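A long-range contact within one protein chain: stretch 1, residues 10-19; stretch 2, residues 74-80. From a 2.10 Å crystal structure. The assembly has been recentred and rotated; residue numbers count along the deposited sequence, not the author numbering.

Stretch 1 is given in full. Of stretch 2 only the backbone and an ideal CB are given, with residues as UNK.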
# COMPACT_ATOMS: atom_id res chain seq x y z
N ILE C 10 -6.89 31.57 4.39
CA ILE C 10 -6.56 30.21 4.08
C ILE C 10 -7.24 29.89 2.78
O ILE C 10 -8.46 29.88 2.68
CB ILE C 10 -7.03 29.24 5.19
CG1 ILE C 10 -6.36 29.58 6.54
CG2 ILE C 10 -6.71 27.79 4.84
CD1 ILE C 10 -6.55 28.50 7.64
N ILE C 11 -6.42 29.62 1.78
CA ILE C 11 -6.88 29.41 0.41
C ILE C 11 -6.51 28.03 -0.05
O ILE C 11 -5.34 27.69 -0.19
CB ILE C 11 -6.23 30.44 -0.53
CG1 ILE C 11 -6.45 31.85 0.03
CG2 ILE C 11 -6.82 30.35 -1.95
CD1 ILE C 11 -5.84 32.95 -0.82
N GLY C 12 -7.54 27.23 -0.26
CA GLY C 12 -7.40 25.84 -0.69
C GLY C 12 -6.61 24.91 0.20
O GLY C 12 -6.21 25.21 1.34
N GLY C 13 -6.40 23.75 -0.38
CA GLY C 13 -5.61 22.68 0.23
C GLY C 13 -6.28 21.35 0.21
O GLY C 13 -7.14 21.05 -0.63
N ASP C 14 -5.87 20.53 1.16
CA ASP C 14 -6.44 19.21 1.32
C ASP C 14 -6.80 18.95 2.76
O ASP C 14 -7.07 19.89 3.52
CB ASP C 14 -5.56 18.12 0.70
CG ASP C 14 -4.21 17.96 1.37
OD1 ASP C 14 -4.07 18.25 2.57
OD2 ASP C 14 -3.29 17.47 0.71
N ALA C 15 -6.84 17.69 3.13
CA ALA C 15 -7.31 17.33 4.49
C ALA C 15 -6.37 17.84 5.55
O ALA C 15 -6.79 18.10 6.68
CB ALA C 15 -7.59 15.82 4.64
N ARG C 16 -5.12 18.01 5.18
CA ARG C 16 -4.14 18.59 6.09
C ARG C 16 -4.61 19.93 6.61
O ARG C 16 -4.42 20.26 7.77
CB ARG C 16 -2.80 18.90 5.38
CG ARG C 16 -2.02 17.69 5.20
CD ARG C 16 -0.79 17.96 4.42
NE ARG C 16 -1.09 18.00 3.00
CZ ARG C 16 -0.19 17.74 2.07
NH1 ARG C 16 1.02 17.46 2.42
NH2 ARG C 16 -0.49 17.79 0.79
N GLN C 17 -5.18 20.69 5.71
CA GLN C 17 -5.60 22.06 6.05
C GLN C 17 -6.65 22.11 7.14
O GLN C 17 -6.75 23.10 7.88
CB GLN C 17 -6.05 22.86 4.83
CG GLN C 17 -4.93 23.63 4.20
CD GLN C 17 -3.85 22.78 3.60
OE1 GLN C 17 -4.12 21.71 3.04
NE2 GLN C 17 -2.62 23.26 3.69
N LEU C 18 -7.40 21.02 7.27
CA LEU C 18 -8.46 20.94 8.27
C LEU C 18 -7.85 21.04 9.68
O LEU C 18 -8.46 21.60 10.59
CB LEU C 18 -9.29 19.64 8.15
CG LEU C 18 -10.10 19.45 6.86
CD1 LEU C 18 -10.76 18.08 6.84
CD2 LEU C 18 -11.13 20.54 6.71
N GLU C 19 -6.62 20.54 9.82
CA GLU C 19 -5.93 20.56 11.13
C GLU C 19 -5.45 21.96 11.43
O GLU C 19 -5.44 22.44 12.56
CB GLU C 19 -4.72 19.61 11.14
CG GLU C 19 -5.05 18.17 10.97
CD GLU C 19 -6.06 17.67 11.97
OE1 GLU C 19 -6.03 18.09 13.16
OE2 GLU C 19 -6.88 16.83 11.55
N UNK C 74 -3.13 29.33 -10.04
CA UNK C 74 -4.29 28.52 -9.63
C UNK C 74 -3.99 27.69 -8.37
O UNK C 74 -2.96 27.03 -8.28
CB UNK C 74 -4.71 27.59 -10.77
N UNK C 75 -4.91 27.77 -7.41
CA UNK C 75 -4.77 27.09 -6.10
C UNK C 75 -5.65 25.86 -6.02
O UNK C 75 -6.86 25.93 -6.19
CB UNK C 75 -5.12 28.04 -4.96
N UNK C 76 -5.05 24.72 -5.76
CA UNK C 76 -5.81 23.47 -5.64
C UNK C 76 -6.57 23.38 -4.34
O UNK C 76 -6.14 23.87 -3.29
CB UNK C 76 -4.87 22.27 -5.76
N UNK C 77 -7.72 22.74 -4.47
CA UNK C 77 -8.61 22.42 -3.36
C UNK C 77 -9.48 21.22 -3.66
O UNK C 77 -10.06 21.12 -4.75
CB UNK C 77 -9.49 23.62 -3.02
N UNK C 78 -9.57 20.33 -2.68
CA UNK C 78 -10.40 19.14 -2.80
C UNK C 78 -11.78 19.41 -2.17
O UNK C 78 -12.59 18.50 -2.09
CB UNK C 78 -9.72 17.94 -2.13
N UNK C 79 -12.01 20.63 -1.70
CA UNK C 79 -13.28 20.99 -1.01
C UNK C 79 -14.14 21.94 -1.82
O UNK C 79 -14.99 22.65 -1.29
CB UNK C 79 -12.98 21.63 0.35
N UNK C 80 -13.86 21.96 -3.11
CA UNK C 80 -14.58 22.81 -4.08
C UNK C 80 -14.19 22.48 -5.51
O UNK C 80 -13.06 22.07 -5.80
CB UNK C 80 -14.31 24.29 -3.80

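At position 74 the ideal CB finds no atom of stretch 1 within 5.5 Å, so the contact sets no requirement and almost any side chain would be tolerated. The residue is Lys74, whose side chain is out of reach of stretch 1.

Position 75 is different. Its CA-to-CB bond points toward stretch 1, and the ideal CB lies 4.2 Å from Ile11 CG2 and 5.3 Å from Gly12 CA. The surroundings are an aliphatic branch beside a residue without a side chain, and the space left is short. A small or medium apolar residue would suit, such as alanine, valine or isoleucine; extended backbone angles (-105/123) are compatible with beta-branching. The residue is Val75, with chi1 in the t well. Its CG1 packs 3.9 Å from Ile11 CG2 and 4.2 Å from Gly12 CA. The same methyl explains part of the need for glycine at 12: an ideal CB there would stand 2.9 Å from Val75 CG1.

At position 76 CA-to-CB points sideways and the ideal CB again meets nothing within 5.5 Å, so a polar or charged residue is as plausible as any other. The backbone does the work: the carbonyl O at 76 accepts a hydrogen bond from Gly13 N (2.9 Å between N and O, 134° at the hydrogen), and Gly12 CA approaches that O at 3.5 Å in a CA-H...O contact. An ideal CB on Gly12 would stand 2.4 Å from the carbonyl O of position 76, a clash. The residue is Asp76, whose carboxylate end leads away from stretch 1.

Position 77 lies across from the glycine pair, joined to Gly13 by a single beta bridge (CA-CA 4.7 Å). Its CA donates a CA-H...O contact to Gly13 O at 3.4 Å. The ideal CB points sideways, 3.8 Å from Gly12 CA, and phi/psi of -155/135 is extended; serine, valine or threonine would fit. The residue is Thr77, whose OG1 accepts a hydrogen bond from the backbone N of position 79 at 3.0 Å.

Position 78 gives its backbone N to Gly13 O (3.3 Å, 154°). From a sideways ideal CB, 4.9 Å from Asp14 CA, a longer flexible chain could reach the start of the helix; leucine, methionine or isoleucine are candidates. The residue is Ile78 (chi1 p, chi2 t). Its CD1 turns back to lie 3.9 Å from Asp14 CA and 4.0 Å from Ala15 N.

At position 79 CA-to-CB points toward stretch 1, yet the ideal CB touches nothing within 5.5 Å. That gap, with Leu18 beyond it, favours a large apolar group: phenylalanine, leucine or methionine. The residue is Phe79, which has the largest covered area here, 69 Å². Asp14 O meets the ring edge, 3.4 Å from CE2, and Leu18 CG packs 3.9 Å from CZ.

Position 80 is out of reach and unconstrained by this contact; the residue is Ser80.

Stretch 2, residues 74-80: KVDTIFS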
# COMPACT_ATOMS: atom_id res chain seq x y z
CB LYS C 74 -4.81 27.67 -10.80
CG LYS C 74 -6.20 27.09 -10.54
CD LYS C 74 -6.19 25.60 -10.23
CE LYS C 74 -6.73 24.81 -11.42
NZ LYS C 74 -8.17 25.12 -11.65
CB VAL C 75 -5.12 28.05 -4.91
CG1 VAL C 75 -4.82 27.40 -3.56
CG2 VAL C 75 -4.40 29.40 -5.07
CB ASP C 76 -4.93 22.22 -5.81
CG ASP C 76 -4.47 22.03 -7.26
OD1 ASP C 76 -5.07 22.65 -8.19
OD2 ASP C 76 -3.52 21.24 -7.47
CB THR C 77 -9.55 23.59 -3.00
OG1 THR C 77 -10.42 23.16 -1.95
CG2 THR C 77 -10.39 24.01 -4.21
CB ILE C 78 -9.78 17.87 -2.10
CG1 ILE C 78 -9.78 18.00 -0.57
CG2 ILE C 78 -8.37 17.53 -2.66
CD1 ILE C 78 -9.28 16.74 0.17
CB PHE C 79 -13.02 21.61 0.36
CG PHE C 79 -12.28 20.72 1.31
CD1 PHE C 79 -12.94 19.75 2.01
CD2 PHE C 79 -10.92 20.86 1.51
CE1 PHE C 79 -12.27 18.91 2.88
CE2 PHE C 79 -10.25 20.05 2.38
CZ PHE C 79 -10.92 19.06 3.06
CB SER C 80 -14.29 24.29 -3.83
OG SER C 80 -14.90 25.11 -4.84
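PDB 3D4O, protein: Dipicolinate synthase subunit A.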